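Local coordinates for uncharacterized protein (Leishmania major, PDB 2B4W) that is of unknown function but belongs to a family related to the beta-fructosidase-type glycosidases, so it may act on carbohydrates, at residues Y85-M93 and I303-M311; F125-I135 and I167-A176. All coordinates share one frame; numbering follows the deposited sequence.

Contact 1: residues Y85-M93 and I303-M311; sequences YIAKINNEM and IIGDLHFPM
Lys88 and Leu307 bring their CA atoms to 6.3 Å, and Glu92 and Phe309 to 6.6 Å, with no backbone hydrogen bond linking the two segments. Residues 85-93 form a hairpin tip, a type I' turn from Ile89 to Glu92, against which the chain 305-310 lies. Phe309 is the main side chain here. Selenomethionine Met93 leaves its backbone with CG anti to N (chi1 -177°), then bends at its end so that CE sits over one ring face, 4.0 Å from the Phe309 centroid in a CH-pi contact; its selenium stands farther above the same ring, a Met-aromatic contact. Glu92 O lies in plane at the ring edge. Lys88 runs past the ring in the opposite direction, CB 3.6 Å from Phe309 CE1, and its bent chain carries NZ to a weak hydrogen bond with Asp306 O (3.3 Å) and a long salt bridge to Asp306 OD1. That carboxylate oxygen also takes His308 N at 2.8 Å, an Asx turn. Phe37 of strand 37-39 touches Ile86, Met93 and Leu307; the short, weakly bonded 308-309 runs parallel beside 37-39, and 303-304, equally weak, edges the sheet containing strand 188-198.

Contact 2: residues F125-I135 and I167-A176; sequences FTRGPGCMKDI and IDELGAEVIA
Thr126 OG1 donates to Leu170 O at 3.0 Å, a bond that meets the carbonyl at a C=O...donor angle of 122° and from 34° outside its plane. The hydroxyl is placed there by a chi1 of -155°, which sets OG1 opposite the backbone N, while the methyl CG2 touches Leu170 CD2, the two side chains crossing at about a right angle. Next to it the Phe125 ring presses its far end on Ile167, with CZ 3.3 Å from Ile167 CG1, and Ile167 O lies in the ring plane at its edge, 3.5 Å from Phe125 CE2. Two residues at the end of strand 121-127, Phe125 and Thr126, stand opposite the single Phe114 of strand 110-116, which makes a classic beta bulge. Strand 121-127 is outermost in its four-stranded antiparallel sheet; the loop beyond it leads to strand 136-139 of the next sheet, and helix 172-176 lies in the connection from strand 159-164 to 180-181 of that second sheet. Successive antiparallel sheets joined this way are consistent with neighbouring blades of a beta-propeller, the fold of the beta-fructosidase clan. Gly171 is the N-cap of the short helix. Arg127 folds back so that NH1 donates to Gly128 O at 3.1 Å, close to the guanidinium plane, and the same NH1 passes 3.4 Å from Ala172 CB. From the helix, Ile175 fills the bend of the loop: its CG2 is packed tightly on Pro129 CD at 3.3 Å and meets the selenium of selenomethionine Met132 at 3.7 Å. Ile135 crosses Ile175 from the same loop, and Leu170 rests on Val147 and Leu164 of the second sheet.

Overall arrangement
The two contacts lie at opposite margins of one four-stranded sheet: contact 1 involves its outermost strand 84-89, contact 2 the other outermost strand 121-127. Their centres are about 20 Å apart, and they stand about 14 Å and 17 Å from the centre of the chain. They nevertheless meet directly, Tyr85 CE2 packing 3.1 Å from Ile135 O, where residues 125-135 return toward strand 84-89. Arg116 also connects them, forming a salt bridge with Glu92 of contact 1 and a cation-pi contact with Phe125 of contact 2. Contact 1 ties the sheet to the C-terminal end of the chain, contact 2 to the sheet that follows in sequence.

Contact 1: residues Y85-M93 and I303-M311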
ATOM      1  N   TYR A  85       3.035  -5.754  -0.895  1.00 18.94           N
ATOM      2  CA  TYR A  85       2.864  -4.611  -1.786  1.00 19.10           C
ATOM      3  C   TYR A  85       3.403  -4.916  -3.183  1.00 16.51           C
ATOM      4  O   TYR A  85       4.360  -5.662  -3.355  1.00 22.11           O
ATOM      5  CB  TYR A  85       3.510  -3.326  -1.299  1.00 19.88           C
ATOM      6  CG  TYR A  85       4.977  -3.312  -0.991  1.00 23.90           C
ATOM      7  CD1 TYR A  85       5.391  -3.760   0.265  1.00 23.78           C
ATOM      8  CD2 TYR A  85       5.939  -2.872  -1.891  1.00 17.31           C
ATOM      9  CE1 TYR A  85       6.737  -3.758   0.589  1.00 24.20           C
ATOM     10  CE2 TYR A  85       7.282  -2.875  -1.564  1.00 15.61           C
ATOM     11  CZ  TYR A  85       7.671  -3.321  -0.318  1.00 26.30           C
ATOM     12  OH  TYR A  85       8.992  -3.347   0.063  1.00 29.91           O
ATOM     13  N   ILE A  86       2.752  -4.307  -4.177  1.00 17.44           N
ATOM     14  CA  ILE A  86       3.080  -4.660  -5.550  1.00 17.06           C
ATOM     15  C   ILE A  86       3.235  -3.418  -6.426  1.00 17.08           C
ATOM     16  O   ILE A  86       2.770  -2.327  -6.125  1.00 20.13           O
ATOM     17  CB  ILE A  86       2.031  -5.555  -6.247  1.00 16.32           C
ATOM     18  CG1 ILE A  86       0.614  -4.956  -6.239  1.00 25.26           C
ATOM     19  CG2 ILE A  86       2.020  -6.970  -5.709  1.00 13.53           C
ATOM     20  CD1 ILE A  86      -0.354  -5.776  -7.087  1.00 25.35           C
ATOM     21  N   ALA A  87       3.913  -3.670  -7.542  1.00 18.58           N
ATOM     22  CA  ALA A  87       4.071  -2.671  -8.589  1.00 13.88           C
ATOM     23  C   ALA A  87       4.307  -3.399  -9.903  1.00 17.64           C
ATOM     24  O   ALA A  87       4.727  -4.554  -9.887  1.00 16.69           O
ATOM     25  CB  ALA A  87       5.170  -1.685  -8.287  1.00 15.68           C
ATOM     26  N   LYS A  88       3.995  -2.710 -10.999  1.00 17.40           N
ATOM     27  CA  LYS A  88       4.323  -3.205 -12.332  1.00 15.43           C
ATOM     28  C   LYS A  88       5.432  -2.343 -12.927  1.00 14.95           C
ATOM     29  O   LYS A  88       5.304  -1.133 -13.074  1.00 18.83           O
ATOM     30  CB  LYS A  88       3.103  -3.245 -13.238  1.00 17.27           C
ATOM     31  CG  LYS A  88       3.264  -3.772 -14.645  1.00 18.01           C
ATOM     32  CD  LYS A  88       1.990  -3.538 -15.481  1.00 18.11           C
ATOM     33  CE  LYS A  88       2.140  -2.305 -16.340  1.00 38.40           C
ATOM     34  NZ  LYS A  88       0.871  -1.911 -17.034  1.00 54.13           N
ATOM     35  N   ILE A  89       6.537  -3.021 -13.246  1.00 14.22           N
ATOM     36  CA  ILE A  89       7.635  -2.357 -13.959  1.00 16.81           C
ATOM     37  C   ILE A  89       8.010  -3.239 -15.144  1.00 18.21           C
ATOM     38  O   ILE A  89       8.238  -4.445 -15.023  1.00 19.19           O
ATOM     39  CB  ILE A  89       8.799  -2.008 -13.034  1.00 27.78           C
ATOM     40  CG1 ILE A  89       8.367  -1.137 -11.842  1.00 34.18           C
ATOM     41  CG2 ILE A  89       9.927  -1.288 -13.758  1.00 22.10           C
ATOM     42  CD1 ILE A  89       7.875  -1.930 -10.657  1.00 66.19           C
ATOM     43  N   ASN A  90       8.008  -2.618 -16.315  1.00 19.23           N
ATOM     44  CA  ASN A  90       8.209  -3.314 -17.587  1.00 28.04           C
ATOM     45  C   ASN A  90       7.487  -4.645 -17.710  1.00 29.40           C
ATOM     46  O   ASN A  90       8.052  -5.722 -17.944  1.00 15.78           O
ATOM     47  CB  ASN A  90       9.710  -3.542 -17.840  1.00 21.11           C
ATOM     48  CG  ASN A  90      10.405  -2.207 -18.024  1.00 23.39           C
ATOM     49  OD1 ASN A  90       9.852  -1.337 -18.687  1.00 26.17           O
ATOM     50  ND2 ASN A  90      11.582  -2.061 -17.435  1.00 32.09           N
ATOM     51  N   ASN A  91       6.169  -4.620 -17.571  1.00 26.43           N
ATOM     52  CA  ASN A  91       5.365  -5.812 -17.855  1.00 22.67           C
ATOM     53  C   ASN A  91       5.563  -6.960 -16.904  1.00 14.27           C
ATOM     54  O   ASN A  91       5.154  -8.069 -17.202  1.00 21.32           O
ATOM     55  CB  ASN A  91       5.649  -6.241 -19.324  1.00 20.19           C
ATOM     56  CG  ASN A  91       5.196  -5.064 -20.193  1.00 27.45           C
ATOM     57  OD1 ASN A  91       5.979  -4.490 -20.937  1.00 44.48           O
ATOM     58  ND2 ASN A  91       3.927  -4.671 -20.087  1.00 17.87           N
ATOM     59  N   GLU A  92       6.150  -6.672 -15.739  1.00 21.09           N
ATOM     60  CA  GLU A  92       6.251  -7.696 -14.712  1.00 27.88           C
ATOM     61  C   GLU A  92       5.974  -7.100 -13.329  1.00 20.17           C
ATOM     62  O   GLU A  92       5.989  -5.881 -13.121  1.00 17.10           O
ATOM     63  CB  GLU A  92       7.619  -8.381 -14.736  1.00 28.09           C
ATOM     64  CG  GLU A  92       8.745  -7.588 -14.112  1.00 25.92           C
ATOM     65  CD  GLU A  92      10.036  -8.359 -13.918  1.00 43.77           C
ATOM     66  OE1 GLU A  92      10.029  -9.602 -13.990  1.00 41.81           O
ATOM     67  OE2 GLU A  92      11.087  -7.712 -13.682  1.00 29.75           O
HETATM   68  N   MSE A  93       5.729  -8.050 -12.447  1.00 19.04           N
HETATM   69  CA  MSE A  93       5.461  -7.781 -11.048  1.00 23.68           C
HETATM   70  C   MSE A  93       6.801  -7.650 -10.297  1.00 21.89           C
HETATM   71  O   MSE A  93       7.683  -8.491 -10.456  1.00 22.42           O
HETATM   72  CB  MSE A  93       4.584  -8.867 -10.422  1.00 19.97           C
HETATM   73  CG  MSE A  93       4.220  -8.591  -8.963  1.00 19.11           C
HETATM   74 SE   MSE A  93       3.186  -9.961  -8.089  1.00 11.28          SE
HETATM   75  CE  MSE A  93       1.533  -9.097  -8.608  1.00 21.04           C
ATOM     76  N   ILE A 303      -4.807   8.333 -14.181  1.00 19.56           N
ATOM     77  CA  ILE A 303      -3.854   7.248 -13.989  1.00 13.96           C
ATOM     78  C   ILE A 303      -3.509   6.536 -15.301  1.00 18.25           C
ATOM     79  O   ILE A 303      -4.347   6.151 -16.110  1.00 22.57           O
ATOM     80  CB  ILE A 303      -4.333   6.193 -12.985  1.00 19.23           C
ATOM     81  CG1 ILE A 303      -4.474   6.784 -11.579  1.00 24.53           C
ATOM     82  CG2 ILE A 303      -3.438   4.962 -13.056  1.00 20.42           C
ATOM     83  CD1 ILE A 303      -5.439   6.051 -10.686  1.00 21.14           C
ATOM     84  N   ILE A 304      -2.203   6.341 -15.491  1.00 18.03           N
ATOM     85  CA  ILE A 304      -1.574   5.663 -16.599  1.00 20.12           C
ATOM     86  C   ILE A 304      -1.143   4.249 -16.230  1.00 20.52           C
ATOM     87  O   ILE A 304      -0.411   4.050 -15.260  1.00 20.82           O
ATOM     88  CB  ILE A 304      -0.322   6.427 -17.060  1.00 23.93           C
ATOM     89  CG1 ILE A 304      -0.614   7.890 -17.391  1.00 24.77           C
ATOM     90  CG2 ILE A 304       0.327   5.688 -18.232  1.00 24.56           C
ATOM     91  CD1 ILE A 304      -1.344   8.061 -18.705  1.00 29.64           C
ATOM     92  N   GLY A 305      -1.587   3.263 -17.009  1.00 21.80           N
ATOM     93  CA  GLY A 305      -1.158   1.897 -16.716  1.00 24.23           C
ATOM     94  C   GLY A 305      -2.127   1.240 -15.751  1.00 24.19           C
ATOM     95  O   GLY A 305      -3.109   1.839 -15.315  1.00 22.64           O
ATOM     96  N   ASP A 306      -1.825   0.004 -15.413  1.00 15.90           N
ATOM     97  CA  ASP A 306      -2.636  -0.847 -14.575  1.00 20.76           C
ATOM     98  C   ASP A 306      -1.821  -1.941 -13.889  1.00 15.42           C
ATOM     99  O   ASP A 306      -0.630  -2.136 -14.125  1.00 24.80           O
ATOM    100  CB  ASP A 306      -3.768  -1.443 -15.409  1.00 23.08           C
ATOM    101  CG  ASP A 306      -3.344  -2.413 -16.483  1.00 32.27           C
ATOM    102  OD1 ASP A 306      -2.441  -3.242 -16.283  1.00 25.20           O
ATOM    103  OD2 ASP A 306      -3.945  -2.381 -17.579  1.00 39.61           O
ATOM    104  N   LEU A 307      -2.520  -2.648 -13.022  1.00 20.13           N
ATOM    105  CA  LEU A 307      -1.955  -3.797 -12.309  1.00 22.13           C
ATOM    106  C   LEU A 307      -2.546  -5.081 -12.845  1.00 18.04           C
ATOM    107  O   LEU A 307      -2.895  -6.037 -12.174  1.00 18.82           O
ATOM    108  CB  LEU A 307      -2.185  -3.653 -10.803  1.00 27.65           C
ATOM    109  CG  LEU A 307      -1.565  -2.344 -10.277  1.00 24.27           C
ATOM    110  CD1 LEU A 307      -2.101  -1.941  -8.931  1.00 34.59           C
ATOM    111  CD2 LEU A 307      -0.051  -2.482 -10.228  1.00 24.11           C
ATOM    112  N   HIS A 308      -2.603  -5.105 -14.178  1.00 18.04           N
ATOM    113  CA  HIS A 308      -2.993  -6.320 -14.879  1.00 15.95           C
ATOM    114  C   HIS A 308      -1.729  -7.005 -15.393  1.00 19.71           C
ATOM    115  O   HIS A 308      -1.045  -6.391 -16.215  1.00 20.61           O
ATOM    116  CB  HIS A 308      -3.963  -6.017 -16.019  1.00 26.48           C
ATOM    117  CG  HIS A 308      -5.277  -5.443 -15.581  1.00 39.07           C
ATOM    118  ND1 HIS A 308      -6.318  -5.218 -16.459  1.00 50.78           N
ATOM    119  CD2 HIS A 308      -5.732  -5.050 -14.370  1.00 38.60           C
ATOM    120  CE1 HIS A 308      -7.348  -4.712 -15.808  1.00 55.68           C
ATOM    121  NE2 HIS A 308      -7.020  -4.598 -14.535  1.00 50.97           N
ATOM    122  N   PHE A 309      -1.457  -8.214 -14.907  1.00 19.53           N
ATOM    123  CA  PHE A 309      -0.208  -8.898 -15.199  1.00 21.20           C
ATOM    124  C   PHE A 309      -0.352 -10.011 -16.239  1.00 17.62           C
ATOM    125  O   PHE A 309      -1.231 -10.859 -16.124  1.00 21.34           O
ATOM    126  CB  PHE A 309       0.436  -9.470 -13.909  1.00 25.53           C
ATOM    127  CG  PHE A 309       0.903  -8.343 -12.996  1.00 24.98           C
ATOM    128  CD1 PHE A 309       2.114  -7.714 -13.210  1.00 25.49           C
ATOM    129  CD2 PHE A 309       0.113  -7.906 -11.948  1.00 16.01           C
ATOM    130  CE1 PHE A 309       2.518  -6.659 -12.407  1.00 17.79           C
ATOM    131  CE2 PHE A 309       0.503  -6.844 -11.160  1.00 18.96           C
ATOM    132  CZ  PHE A 309       1.720  -6.218 -11.377  1.00 19.12           C
ATOM    133  N   PRO A 310       0.555  -9.970 -17.213  1.00 16.32           N
ATOM    134  CA  PRO A 310       0.610 -10.963 -18.283  1.00 18.56           C
ATOM    135  C   PRO A 310       1.102 -12.288 -17.733  1.00 21.79           C
ATOM    136  O   PRO A 310       1.875 -12.348 -16.778  1.00 22.06           O
ATOM    137  CB  PRO A 310       1.605 -10.387 -19.273  1.00 22.08           C
ATOM    138  CG  PRO A 310       2.412  -9.359 -18.561  1.00 28.18           C
ATOM    139  CD  PRO A 310       1.643  -8.978 -17.347  1.00 20.61           C
HETATM  140  N   MSE A 311       0.665 -13.422 -18.282  1.00 23.78           N
HETATM  141  CA  MSE A 311       1.241 -14.659 -17.713  1.00 29.58           C
HETATM  142  C   MSE A 311       2.496 -15.062 -18.466  1.00 33.56           C
HETATM  143  O   MSE A 311       3.161 -14.219 -19.086  1.00 27.92           O
HETATM  144  CB  MSE A 311       0.199 -15.779 -17.673  1.00 43.40           C
HETATM  145  CG  MSE A 311      -0.492 -16.061 -18.984  1.00 37.98           C
HETATM  146 SE   MSE A 311      -1.837 -17.448 -18.942  1.00 36.44          SE
HETATM  147  CE  MSE A 311      -3.160 -16.331 -19.742  1.00 20.62           C
TER

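Contact 2: residues F125-I135 and I167-A176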
ATOM      1  N   PHE A 125      15.221 -10.569  -5.386  1.00 24.31           N
ATOM      2  CA  PHE A 125      16.405 -10.035  -6.068  1.00 25.07           C
ATOM      3  C   PHE A 125      17.082  -8.947  -5.242  1.00 24.68           C
ATOM      4  O   PHE A 125      18.264  -8.660  -5.478  1.00 45.59           O
ATOM      5  CB  PHE A 125      16.110  -9.559  -7.498  1.00 25.70           C
ATOM      6  CG  PHE A 125      15.313  -8.273  -7.626  1.00 30.10           C
ATOM      7  CD1 PHE A 125      13.946  -8.287  -7.406  1.00 31.05           C
ATOM      8  CD2 PHE A 125      15.882  -7.058  -7.956  1.00 25.73           C
ATOM      9  CE1 PHE A 125      13.199  -7.129  -7.506  1.00 23.01           C
ATOM     10  CE2 PHE A 125      15.152  -5.889  -8.072  1.00 25.54           C
ATOM     11  CZ  PHE A 125      13.790  -5.929  -7.831  1.00 29.03           C
ATOM     12  N   THR A 126      16.473  -8.289  -4.266  1.00 18.45           N
ATOM     13  CA  THR A 126      17.152  -7.198  -3.573  1.00 22.77           C
ATOM     14  C   THR A 126      16.322  -6.775  -2.361  1.00 34.64           C
ATOM     15  O   THR A 126      15.246  -7.342  -2.161  1.00 30.74           O
ATOM     16  CB  THR A 126      17.397  -5.990  -4.480  1.00 25.56           C
ATOM     17  OG1 THR A 126      18.517  -5.233  -3.996  1.00 33.91           O
ATOM     18  CG2 THR A 126      16.203  -5.041  -4.428  1.00 28.12           C
ATOM     19  N   ARG A 127      16.842  -5.824  -1.589  1.00 34.78           N
ATOM     20  CA  ARG A 127      16.230  -5.383  -0.354  1.00 35.16           C
ATOM     21  C   ARG A 127      16.700  -3.998   0.065  1.00 28.58           C
ATOM     22  O   ARG A 127      17.683  -3.465  -0.430  1.00 35.60           O
ATOM     23  CB  ARG A 127      16.548  -6.368   0.786  1.00 33.70           C
ATOM     24  CG  ARG A 127      18.063  -6.466   1.017  1.00 32.69           C
ATOM     25  CD  ARG A 127      18.327  -6.253   2.495  1.00 44.30           C
ATOM     26  NE  ARG A 127      19.654  -6.634   2.927  1.00 41.94           N
ATOM     27  CZ  ARG A 127      20.649  -5.864   3.330  1.00 50.92           C
ATOM     28  NH1 ARG A 127      20.575  -4.540   3.402  1.00 39.94           N
ATOM     29  NH2 ARG A 127      21.794  -6.454   3.681  1.00 74.32           N
ATOM     30  N   GLY A 128      15.966  -3.415   1.012  1.00 30.29           N
ATOM     31  CA  GLY A 128      16.317  -2.106   1.535  1.00 34.28           C
ATOM     32  C   GLY A 128      17.296  -2.208   2.695  1.00 33.40           C
ATOM     33  O   GLY A 128      17.766  -3.292   3.025  1.00 31.10           O
ATOM     34  N   PRO A 129      17.595  -1.058   3.286  1.00 33.08           N
ATOM     35  CA  PRO A 129      18.473  -0.968   4.446  1.00 31.98           C
ATOM     36  C   PRO A 129      17.882  -1.567   5.711  1.00 37.73           C
ATOM     37  O   PRO A 129      16.682  -1.658   5.917  1.00 30.89           O
ATOM     38  CB  PRO A 129      18.635   0.539   4.665  1.00 41.80           C
ATOM     39  CG  PRO A 129      17.485   1.166   3.962  1.00 39.09           C
ATOM     40  CD  PRO A 129      17.117   0.254   2.824  1.00 34.89           C
ATOM     41  N   GLY A 130      18.762  -2.001   6.614  1.00 37.95           N
ATOM     42  CA  GLY A 130      18.290  -2.581   7.862  1.00 30.54           C
ATOM     43  C   GLY A 130      17.408  -1.615   8.617  1.00 26.03           C
ATOM     44  O   GLY A 130      17.605  -0.405   8.525  1.00 34.59           O
ATOM     45  N   CYS A 131      16.441  -2.174   9.332  1.00 22.05           N
ATOM     46  CA  CYS A 131      15.459  -1.417  10.080  1.00 28.93           C
ATOM     47  C   CYS A 131      14.817  -0.285   9.275  1.00 42.98           C
ATOM     48  O   CYS A 131      14.682   0.857   9.721  1.00 41.38           O
ATOM     49  CB  CYS A 131      16.104  -0.873  11.364  1.00 34.81           C
ATOM     50  SG  CYS A 131      16.572  -2.178  12.523  1.00 49.65           S
HETATM   51  N   MSE A 132      14.358  -0.608   8.068  1.00 37.34           N
HETATM   52  CA  MSE A 132      13.566   0.302   7.258  1.00 27.06           C
HETATM   53  C   MSE A 132      12.430  -0.486   6.594  1.00 40.07           C
HETATM   54  O   MSE A 132      12.608  -1.602   6.097  1.00 26.85           O
HETATM   55  CB  MSE A 132      14.386   1.023   6.182  1.00 25.23           C
HETATM   56  CG  MSE A 132      13.568   2.014   5.394  1.00 16.81           C
HETATM   57 SE   MSE A 132      14.272   2.991   3.949  1.00 18.40          SE
HETATM   58  CE  MSE A 132      15.376   4.101   5.074  1.00 33.75           C
ATOM     59  N   LYS A 133      11.229   0.097   6.568  1.00 36.32           N
ATOM     60  CA  LYS A 133      10.167  -0.560   5.790  1.00 30.78           C
ATOM     61  C   LYS A 133       9.415   0.501   5.005  1.00 20.81           C
ATOM     62  O   LYS A 133       9.869   1.640   4.835  1.00 23.54           O
ATOM     63  CB  LYS A 133       9.276  -1.409   6.669  1.00 22.95           C
ATOM     64  CG  LYS A 133       8.500  -0.787   7.811  1.00 30.90           C
ATOM     65  CD  LYS A 133       7.963  -1.930   8.675  1.00 40.22           C
ATOM     66  CE  LYS A 133       7.252  -1.451   9.924  1.00 52.54           C
ATOM     67  NZ  LYS A 133       6.389  -2.521  10.511  1.00 46.10           N
ATOM     68  N   ASP A 134       8.250   0.177   4.469  1.00 23.83           N
ATOM     69  CA  ASP A 134       7.480   1.199   3.763  1.00 29.43           C
ATOM     70  C   ASP A 134       8.206   1.825   2.587  1.00 18.44           C
ATOM     71  O   ASP A 134       7.969   2.993   2.267  1.00 24.37           O
ATOM     72  CB  ASP A 134       7.043   2.261   4.792  1.00 28.08           C
ATOM     73  CG  ASP A 134       6.202   1.639   5.885  1.00 24.40           C
ATOM     74  OD1 ASP A 134       5.630   0.560   5.651  1.00 30.73           O
ATOM     75  OD2 ASP A 134       6.075   2.182   7.001  1.00 34.54           O
ATOM     76  N   ILE A 135       9.048   1.078   1.899  1.00 24.44           N
ATOM     77  CA  ILE A 135       9.726   1.378   0.648  1.00 20.20           C
ATOM     78  C   ILE A 135       8.876   0.915  -0.544  1.00 18.87           C
ATOM     79  O   ILE A 135       8.416  -0.233  -0.526  1.00 29.57           O
ATOM     80  CB  ILE A 135      11.109   0.707   0.520  1.00 29.24           C
ATOM     81  CG1 ILE A 135      12.080   1.017   1.661  1.00 29.53           C
ATOM     82  CG2 ILE A 135      11.713   1.054  -0.855  1.00 20.17           C
ATOM     83  CD1 ILE A 135      12.998  -0.104   2.111  1.00 22.09           C
ATOM     84  N   ILE A 167      15.334  -1.074 -12.179  1.00 28.21           N
ATOM     85  CA  ILE A 167      15.147  -1.933 -11.016  1.00 31.39           C
ATOM     86  C   ILE A 167      16.440  -2.618 -10.584  1.00 33.85           C
ATOM     87  O   ILE A 167      16.601  -2.983  -9.421  1.00 39.25           O
ATOM     88  CB  ILE A 167      14.078  -3.015 -11.274  1.00 35.12           C
ATOM     89  CG1 ILE A 167      13.372  -3.490 -10.013  1.00 34.42           C
ATOM     90  CG2 ILE A 167      14.715  -4.173 -12.030  1.00 41.42           C
ATOM     91  CD1 ILE A 167      12.686  -2.462  -9.152  1.00 43.08           C
ATOM     92  N   ASP A 168      17.316  -2.762 -11.552  1.00 25.52           N
ATOM     93  CA  ASP A 168      18.659  -3.265 -11.403  1.00 32.47           C
ATOM     94  C   ASP A 168      19.528  -2.404 -10.504  1.00 36.77           C
ATOM     95  O   ASP A 168      20.619  -2.832 -10.131  1.00 29.85           O
ATOM     96  CB  ASP A 168      19.359  -3.340 -12.765  1.00 30.36           C
ATOM     97  CG  ASP A 168      18.657  -4.296 -13.700  1.00 32.16           C
ATOM     98  OD1 ASP A 168      18.359  -5.426 -13.264  1.00 46.36           O
ATOM     99  OD2 ASP A 168      18.402  -3.893 -14.857  1.00 71.41           O
ATOM    100  N   GLU A 169      19.076  -1.203 -10.161  1.00 30.14           N
ATOM    101  CA  GLU A 169      19.925  -0.363  -9.325  1.00 24.17           C
ATOM    102  C   GLU A 169      19.400  -0.275  -7.895  1.00 17.58           C
ATOM    103  O   GLU A 169      20.025   0.315  -7.036  1.00 21.89           O
ATOM    104  CB  GLU A 169      19.993   1.051  -9.893  1.00 25.52           C
ATOM    105  CG  GLU A 169      20.557   1.088 -11.311  1.00 23.20           C
ATOM    106  CD  GLU A 169      20.876   2.533 -11.659  1.00 28.15           C
ATOM    107  OE1 GLU A 169      20.201   3.406 -11.069  1.00 29.79           O
ATOM    108  OE2 GLU A 169      21.783   2.736 -12.486  1.00 27.71           O
ATOM    109  N   LEU A 170      18.219  -0.852  -7.722  1.00 27.30           N
ATOM    110  CA  LEU A 170      17.549  -0.889  -6.442  1.00 22.99           C
ATOM    111  C   LEU A 170      18.333  -1.762  -5.453  1.00 26.77           C
ATOM    112  O   LEU A 170      18.693  -2.883  -5.806  1.00 29.66           O
ATOM    113  CB  LEU A 170      16.140  -1.447  -6.620  1.00 19.66           C
ATOM    114  CG  LEU A 170      15.191  -1.182  -5.454  1.00 20.56           C
ATOM    115  CD1 LEU A 170      14.858   0.291  -5.369  1.00 24.16           C
ATOM    116  CD2 LEU A 170      13.921  -1.996  -5.606  1.00 21.33           C
ATOM    117  N   GLY A 171      18.556  -1.233  -4.266  1.00 30.81           N
ATOM    118  CA  GLY A 171      19.295  -1.859  -3.175  1.00 24.96           C
ATOM    119  C   GLY A 171      19.413  -0.901  -1.993  1.00 29.56           C
ATOM    120  O   GLY A 171      18.987   0.255  -2.111  1.00 25.83           O
ATOM    121  N   ALA A 172      19.957  -1.381  -0.881  1.00 33.23           N
ATOM    122  CA  ALA A 172      19.862  -0.743   0.431  1.00 32.40           C
ATOM    123  C   ALA A 172      20.517   0.624   0.482  1.00 32.56           C
ATOM    124  O   ALA A 172      20.002   1.582   1.065  1.00 35.08           O
ATOM    125  CB  ALA A 172      20.457  -1.667   1.496  1.00 40.19           C
ATOM    126  N   GLU A 173      21.684   0.755  -0.152  1.00 38.69           N
ATOM    127  CA  GLU A 173      22.377   2.034  -0.055  1.00 37.55           C
ATOM    128  C   GLU A 173      21.662   3.171  -0.761  1.00 35.08           C
ATOM    129  O   GLU A 173      21.373   4.196  -0.139  1.00 40.74           O
ATOM    130  CB  GLU A 173      23.786   1.865  -0.635  1.00 40.84           C
ATOM    131  CG  GLU A 173      24.549   0.727   0.022  1.00 60.47           C
ATOM    132  CD  GLU A 173      24.306  -0.632  -0.593  1.00 71.97           C
ATOM    133  OE1 GLU A 173      23.522  -0.765  -1.558  1.00 56.36           O
ATOM    134  OE2 GLU A 173      24.924  -1.605  -0.098  1.00 94.80           O
ATOM    135  N   VAL A 174      21.382   3.030  -2.052  1.00 36.08           N
ATOM    136  CA  VAL A 174      20.721   4.137  -2.755  1.00 27.18           C
ATOM    137  C   VAL A 174      19.379   4.466  -2.119  1.00 24.85           C
ATOM    138  O   VAL A 174      18.924   5.609  -2.040  1.00 34.90           O
ATOM    139  CB  VAL A 174      20.551   3.833  -4.255  1.00 34.88           C
ATOM    140  CG1 VAL A 174      21.900   3.508  -4.890  1.00 54.73           C
ATOM    141  CG2 VAL A 174      19.583   2.692  -4.503  1.00 40.10           C
ATOM    142  N   ILE A 175      18.708   3.438  -1.621  1.00 24.28           N
ATOM    143  CA  ILE A 175      17.439   3.620  -0.930  1.00 27.25           C
ATOM    144  C   ILE A 175      17.647   4.572   0.234  1.00 26.33           C
ATOM    145  O   ILE A 175      17.052   5.639   0.326  1.00 31.25           O
ATOM    146  CB  ILE A 175      16.904   2.240  -0.482  1.00 33.32           C
ATOM    147  CG1 ILE A 175      16.393   1.406  -1.666  1.00 30.27           C
ATOM    148  CG2 ILE A 175      15.874   2.419   0.609  1.00 33.94           C
ATOM    149  CD1 ILE A 175      15.791   0.073  -1.357  1.00 23.96           C
ATOM    150  N   ALA A 176      18.539   4.179   1.130  1.00 34.73           N
ATOM    151  CA  ALA A 176      18.922   4.940   2.303  1.00 44.14           C
ATOM    152  C   ALA A 176      19.296   6.385   2.017  1.00 45.92           C
ATOM    153  O   ALA A 176      18.988   7.293   2.791  1.00 55.61           O
ATOM    154  CB  ALA A 176      20.113   4.232   2.954  1.00 58.95           C
TER